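Local coordinates for putative exonuclease (Eubacterium rectale, PDB 3L0A), which is a putative exonuclease of the PDDEXK-like clan that binds a zinc ion and probably acts as a hydrolase, at residues M223-P226 and R227-V231; S22-K25 and D26-T30. All coordinates share one frame; numbering follows the deposited sequence.

Contact 1: M223-P226 and R227-V231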
HETATM    1  N   MSE A 223      19.398  30.348  -6.392  1.00 27.43           N
HETATM    2  CA  MSE A 223      18.502  31.136  -5.505  1.00 28.37           C
HETATM    3  C   MSE A 223      18.575  30.679  -4.052  1.00 27.74           C
HETATM    4  O   MSE A 223      18.422  31.486  -3.143  1.00 27.16           O
HETATM    5  CB  MSE A 223      17.022  31.093  -5.950  1.00 29.09           C
HETATM    6  CG  MSE A 223      16.686  31.749  -7.295  1.00 31.88           C
HETATM    7 SE   MSE A 223      17.312  33.590  -7.603  0.75 39.80          SE
HETATM    8  CE  MSE A 223      18.994  33.321  -8.595  1.00 36.50           C
ATOM      9  N   ASN A 224      18.779  29.375  -3.849  1.00 28.00           N
ATOM     10  CA  ASN A 224      18.788  28.772  -2.513  1.00 27.48           C
ATOM     11  C   ASN A 224      20.142  28.764  -1.828  1.00 27.24           C
ATOM     12  O   ASN A 224      20.190  28.658  -0.605  1.00 27.74           O
ATOM     13  CB  ASN A 224      18.287  27.349  -2.584  1.00 27.87           C
ATOM     14  CG  ASN A 224      16.803  27.275  -2.820  1.00 28.23           C
ATOM     15  OD1 ASN A 224      16.352  26.698  -3.797  1.00 29.90           O
ATOM     16  ND2 ASN A 224      16.038  27.881  -1.938  1.00 25.45           N
HETATM   17  N   MSE A 225      21.237  28.869  -2.581  1.00 26.29           N
HETATM   18  CA  MSE A 225      22.554  28.677  -1.969  1.00 26.22           C
HETATM   19  C   MSE A 225      22.907  29.715  -0.888  1.00 27.28           C
HETATM   20  O   MSE A 225      23.559  29.347   0.096  1.00 27.87           O
HETATM   21  CB  MSE A 225      23.685  28.618  -3.018  1.00 25.56           C
HETATM   22  CG  MSE A 225      23.861  27.274  -3.670  1.00 22.44           C
HETATM   23 SE   MSE A 225      24.412  25.983  -2.399  0.75 15.25          SE
HETATM   24  CE  MSE A 225      26.171  26.631  -2.054  1.00  3.81           C
ATOM     25  N   PRO A 226      22.534  31.011  -1.076  1.00 27.98           N
ATOM     26  CA  PRO A 226      22.906  31.964  -0.009  1.00 28.29           C
ATOM     27  C   PRO A 226      22.362  31.546   1.373  1.00 28.23           C
ATOM     28  O   PRO A 226      23.113  31.504   2.344  1.00 27.59           O
ATOM     29  CB  PRO A 226      22.306  33.308  -0.490  1.00 28.48           C
ATOM     30  CG  PRO A 226      22.153  33.167  -1.997  1.00 28.15           C
ATOM     31  CD  PRO A 226      21.924  31.684  -2.247  1.00 28.08           C
ATOM     32  N   ARG A 227      21.087  31.194   1.446  1.00 28.46           N
ATOM     33  CA  ARG A 227      20.521  30.720   2.708  1.00 29.06           C
ATOM     34  C   ARG A 227      21.259  29.487   3.254  1.00 29.36           C
ATOM     35  O   ARG A 227      21.548  29.424   4.459  1.00 29.45           O
ATOM     36  CB  ARG A 227      19.041  30.374   2.540  1.00 29.56           C
ATOM     37  CG  ARG A 227      18.425  29.639   3.739  1.00 29.53           C
ATOM     38  CD  ARG A 227      18.559  30.423   5.099  1.00 28.57           C
ATOM     39  NE  ARG A 227      17.918  29.681   6.199  1.00 29.68           N
ATOM     40  CZ  ARG A 227      17.664  30.144   7.428  1.00 27.59           C
ATOM     41  NH1 ARG A 227      17.994  31.380   7.782  1.00 27.13           N
ATOM     42  NH2 ARG A 227      17.066  29.355   8.314  1.00 25.88           N
ATOM     43  N   ILE A 228      21.531  28.512   2.372  1.00 29.18           N
ATOM     44  CA  ILE A 228      22.352  27.340   2.702  1.00 28.74           C
ATOM     45  C   ILE A 228      23.704  27.806   3.274  1.00 28.97           C
ATOM     46  O   ILE A 228      24.062  27.451   4.391  1.00 28.58           O
ATOM     47  CB  ILE A 228      22.576  26.371   1.457  1.00 28.67           C
ATOM     48  CG1 ILE A 228      21.263  25.706   1.023  1.00 26.94           C
ATOM     49  CG2 ILE A 228      23.656  25.281   1.740  1.00 27.23           C
ATOM     50  CD1 ILE A 228      21.250  25.259  -0.453  1.00 25.85           C
ATOM     51  N   LEU A 229      24.445  28.619   2.535  1.00 29.58           N
ATOM     52  CA  LEU A 229      25.760  29.053   3.025  1.00 30.24           C
ATOM     53  C   LEU A 229      25.710  29.701   4.413  1.00 30.09           C
ATOM     54  O   LEU A 229      26.598  29.479   5.248  1.00 29.60           O
ATOM     55  CB  LEU A 229      26.452  29.980   2.014  1.00 30.91           C
ATOM     56  CG  LEU A 229      27.055  29.201   0.845  1.00 31.93           C
ATOM     57  CD1 LEU A 229      27.327  30.121  -0.355  1.00 31.95           C
ATOM     58  CD2 LEU A 229      28.320  28.477   1.337  1.00 32.92           C
ATOM     59  N   ARG A 230      24.670  30.482   4.676  1.00 30.48           N
ATOM     60  CA  ARG A 230      24.488  31.121   5.988  0.50 30.56           C
ATOM     61  C   ARG A 230      24.392  30.044   7.067  1.00 30.75           C
ATOM     62  O   ARG A 230      25.083  30.090   8.082  1.00 30.60           O
ATOM     63  CB  ARG A 230      23.234  32.024   6.003  0.50 30.44           C
ATOM     64  CG  ARG A 230      23.476  33.494   5.569  0.50 31.29           C
ATOM     65  CD  ARG A 230      22.216  34.191   4.984  0.50 31.10           C
ATOM     66  NE  ARG A 230      21.096  34.325   5.927  0.50 30.62           N
ATOM     67  CZ  ARG A 230      19.814  34.277   5.569  0.50 28.67           C
ATOM     68  NH1 ARG A 230      19.482  34.094   4.296  0.50 27.40           N
ATOM     69  NH2 ARG A 230      18.864  34.402   6.481  0.50 28.22           N
ATOM     70  N   VAL A 231      23.538  29.043   6.829  1.00 31.30           N
ATOM     71  CA  VAL A 231      23.330  27.984   7.830  1.00 31.81           C
ATOM     72  C   VAL A 231      24.604  27.116   8.117  1.00 32.66           C
ATOM     73  O   VAL A 231      24.967  26.898   9.278  1.00 32.97           O
ATOM     74  CB  VAL A 231      22.129  27.082   7.482  1.00 31.79           C
ATOM     75  CG1 VAL A 231      21.846  26.156   8.636  1.00 30.30           C
ATOM     76  CG2 VAL A 231      20.886  27.908   7.166  1.00 32.18           C
TER

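Contact 2: S22-K25 and D26-T30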
ATOM      1  N   SER A  22      24.361  15.925  -3.145  1.00 23.41           N
ATOM      2  CA  SER A  22      23.675  15.276  -2.014  1.00 24.41           C
ATOM      3  C   SER A  22      23.583  16.225  -0.829  1.00 23.85           C
ATOM      4  O   SER A  22      22.517  16.370  -0.262  1.00 24.02           O
ATOM      5  CB  SER A  22      24.354  13.959  -1.586  1.00 24.79           C
ATOM      6  OG  SER A  22      23.493  13.200  -0.717  1.00 27.27           O
ATOM      7  N   GLY A  23      24.688  16.875  -0.477  1.00 24.65           N
ATOM      8  CA  GLY A  23      24.668  17.990   0.498  1.00 25.20           C
ATOM      9  C   GLY A  23      23.583  19.041   0.261  1.00 25.33           C
ATOM     10  O   GLY A  23      22.874  19.453   1.173  1.00 25.99           O
ATOM     11  N   TYR A  24      23.460  19.493  -0.969  1.00 25.67           N
ATOM     12  CA  TYR A  24      22.513  20.530  -1.284  1.00 26.07           C
ATOM     13  C   TYR A  24      21.099  20.069  -0.988  1.00 27.36           C
ATOM     14  O   TYR A  24      20.354  20.770  -0.325  1.00 28.24           O
ATOM     15  CB  TYR A  24      22.637  20.892  -2.756  1.00 26.42           C
ATOM     16  CG  TYR A  24      21.520  21.748  -3.277  1.00 24.84           C
ATOM     17  CD1 TYR A  24      21.533  23.121  -3.086  1.00 23.12           C
ATOM     18  CD2 TYR A  24      20.455  21.183  -3.969  1.00 24.23           C
ATOM     19  CE1 TYR A  24      20.515  23.902  -3.549  1.00 23.83           C
ATOM     20  CE2 TYR A  24      19.416  21.967  -4.442  1.00 25.12           C
ATOM     21  CZ  TYR A  24      19.453  23.332  -4.227  1.00 23.64           C
ATOM     22  OH  TYR A  24      18.444  24.125  -4.721  1.00 21.81           O
ATOM     23  N   LYS A  25      20.731  18.883  -1.486  1.00 27.70           N
ATOM     24  CA  LYS A  25      19.408  18.350  -1.265  1.00 27.82           C
ATOM     25  C   LYS A  25      19.059  18.173   0.239  1.00 27.98           C
ATOM     26  O   LYS A  25      17.900  18.373   0.620  1.00 26.99           O
ATOM     27  CB  LYS A  25      19.217  17.023  -2.028  1.00 28.56           C
ATOM     28  CG  LYS A  25      19.154  17.118  -3.568  1.00 28.54           C
ATOM     29  CD  LYS A  25      19.113  15.721  -4.177  1.00 29.16           C
ATOM     30  CE  LYS A  25      18.746  15.712  -5.660  1.00 28.06           C
ATOM     31  NZ  LYS A  25      18.337  14.318  -6.127  1.00 30.69           N
ATOM     32  N   ASP A  26      20.038  17.812   1.083  1.00 27.85           N
ATOM     33  CA  ASP A  26      19.794  17.728   2.542  1.00 28.06           C
ATOM     34  C   ASP A  26      19.158  19.044   3.004  1.00 27.92           C
ATOM     35  O   ASP A  26      18.086  19.066   3.636  1.00 26.63           O
ATOM     36  CB  ASP A  26      21.083  17.471   3.344  1.00 28.28           C
ATOM     37  CG  ASP A  26      21.690  16.061   3.126  1.00 29.69           C
ATOM     38  OD1 ASP A  26      20.940  15.086   2.775  1.00 30.38           O
ATOM     39  OD2 ASP A  26      22.945  15.942   3.324  1.00 27.63           O
ATOM     40  N   PHE A  27      19.790  20.148   2.621  1.00 27.64           N
ATOM     41  CA  PHE A  27      19.259  21.451   2.946  1.00 28.03           C
ATOM     42  C   PHE A  27      18.035  21.814   2.133  1.00 28.68           C
ATOM     43  O   PHE A  27      17.024  22.200   2.724  1.00 29.89           O
ATOM     44  CB  PHE A  27      20.335  22.518   2.818  1.00 27.97           C
ATOM     45  CG  PHE A  27      21.387  22.427   3.870  1.00 27.82           C
ATOM     46  CD1 PHE A  27      21.178  22.992   5.123  1.00 30.97           C
ATOM     47  CD2 PHE A  27      22.572  21.758   3.631  1.00 28.34           C
ATOM     48  CE1 PHE A  27      22.165  22.913   6.123  1.00 31.95           C
ATOM     49  CE2 PHE A  27      23.561  21.681   4.598  1.00 29.33           C
ATOM     50  CZ  PHE A  27      23.359  22.254   5.850  1.00 32.08           C
ATOM     51  N   ALA A  28      18.080  21.658   0.808  1.00 28.64           N
ATOM     52  CA  ALA A  28      17.047  22.265  -0.057  1.00 29.14           C
ATOM     53  C   ALA A  28      15.876  21.369  -0.421  1.00 29.76           C
ATOM     54  O   ALA A  28      14.800  21.877  -0.776  1.00 30.39           O
ATOM     55  CB  ALA A  28      17.650  22.812  -1.302  1.00 29.04           C
ATOM     56  N   GLY A  29      16.070  20.053  -0.351  1.00 30.10           N
ATOM     57  CA  GLY A  29      14.980  19.093  -0.559  1.00 30.06           C
ATOM     58  C   GLY A  29      14.610  18.911  -2.035  1.00 30.72           C
ATOM     59  O   GLY A  29      15.153  19.560  -2.937  1.00 30.36           O
ATOM     60  N   THR A  30      13.657  18.026  -2.277  1.00 30.22           N
ATOM     61  CA  THR A  30      13.155  17.807  -3.612  1.00 29.24           C
ATOM     62  C   THR A  30      11.641  17.722  -3.463  1.00 29.89           C
ATOM     63  O   THR A  30      11.145  17.746  -2.339  1.00 29.64           O
ATOM     64  CB  THR A  30      13.722  16.510  -4.200  1.00 28.87           C
ATOM     65  OG1 THR A  30      13.236  15.397  -3.466  1.00 24.33           O
ATOM     66  CG2 THR A  30      15.254  16.498  -4.145  1.00 28.68           C
TER
HETATM   67  O   HOH W   1      25.008  14.416   2.058  1.00 27.22           O
HETATM   68  O   HOH W   2      20.855  13.723   0.262  1.00 35.96           O

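Contact 1: M223-P226 and R227-V231
M225 and I228 meet on the buried side of this helical turn, where SE of M225, deposited as selenomethionine, lies 3.8 Å from I228 CD1. The chain of M225 is bent twice, at chi2 (-65°) and again at chi3 (-69°), which turns its end toward the following turn and sets CE 4.0 Å from L229 CG. A flexible, unbranched side chain suits this place, because one residue can fill the space beside two partners, three and four positions further on. I228 adds a stiff branched wall, and its CD1 also rests 3.6 Å from the backbone O of N224. Helix 21-28 covers this side, which is tight and apolar. The backbone bonds of the turn are led by L229 N to M225 O, short at 2.7 Å. The solvent side is looser and belongs to P226 and R230, both exposed. P226 brings no N-H, so the helix is kinked where its nitrogen has no bond to the preceding turn; its carbonyl O still accepts R230 N at 3.0 Å. R227 forms the polar boundary towards helix 37-45: CG stands anti to the backbone N (chi1 170°), and the guanidinium reaches a salt bridge from NH2 to E37, while CG2 of V231 covers one of its faces near the rim. The chemistry is therefore divided around the helix, with apolar contacts facing helix 21-28 and a charge paired with helix 37-45, which probably favours one rotational setting of the helix against its neighbours.

Contact 2: S22-K25 and D26-T30
The hydroxyl OG of S22 is shared by two waters that carry it to the carboxylate of D26, four residues on. One water lies 2.9 Å from S22 OG and donates to D26 OD1. The other is bound only weakly to S22 OG, at 3.4 Å, and donates to D26 OD2. OD2 also pairs with K43 in a salt bridge, so the carboxylate is held by a charge as well as by water. On the buried side, Y24 turns CG anti to its own nitrogen (chi1 168°) and lays its ring over A28. The methyl CB sits above one face, displaced toward the hydroxyl end, 3.5 Å from CZ, in a CH-pi contact. Alanine suits this place because its single carbon fits beneath a flat ring. A serine in place of Y24 would probably leave the A28 methyl without the ring that covers it, and take away the surface that M225 and I228 of helix 211-232 pack against. The helix ends with A28; G29, the next residue, has positive phi (77°), easiest for a residue without a side chain, and its N-H still gives a 2.7 Å bond to K25 O. Just beyond, T30 crosses the extended K25 chain, its CG2 3.9 Å from K25 CE, while K25 NZ bonds to W168 O. The short helix is thus amphipathic: S22, D26 and their waters form its polar side, whereas Y24 and F27 are buried, F27 against helices 37-45 and 211-232.

From the N terminus, contact 2 comes first, in helix 21-28 and the residues that end it; contact 1 follows some two hundred residues later, near the end of helix 211-232. Each is local to its own helix and closes no long loop, and the two stand in series, neither nesting nor crossing. In space, however, they touch: I228 CD1 lies 3.4 Å from Y24 CD1, and F27 packs on I228 and V231. The early and late helices are thus joined side by side, with helix 37-45 against both. The zinc site shows the same pairing, since C36 follows contact 2, while C241, C244 and C247 follow contact 1.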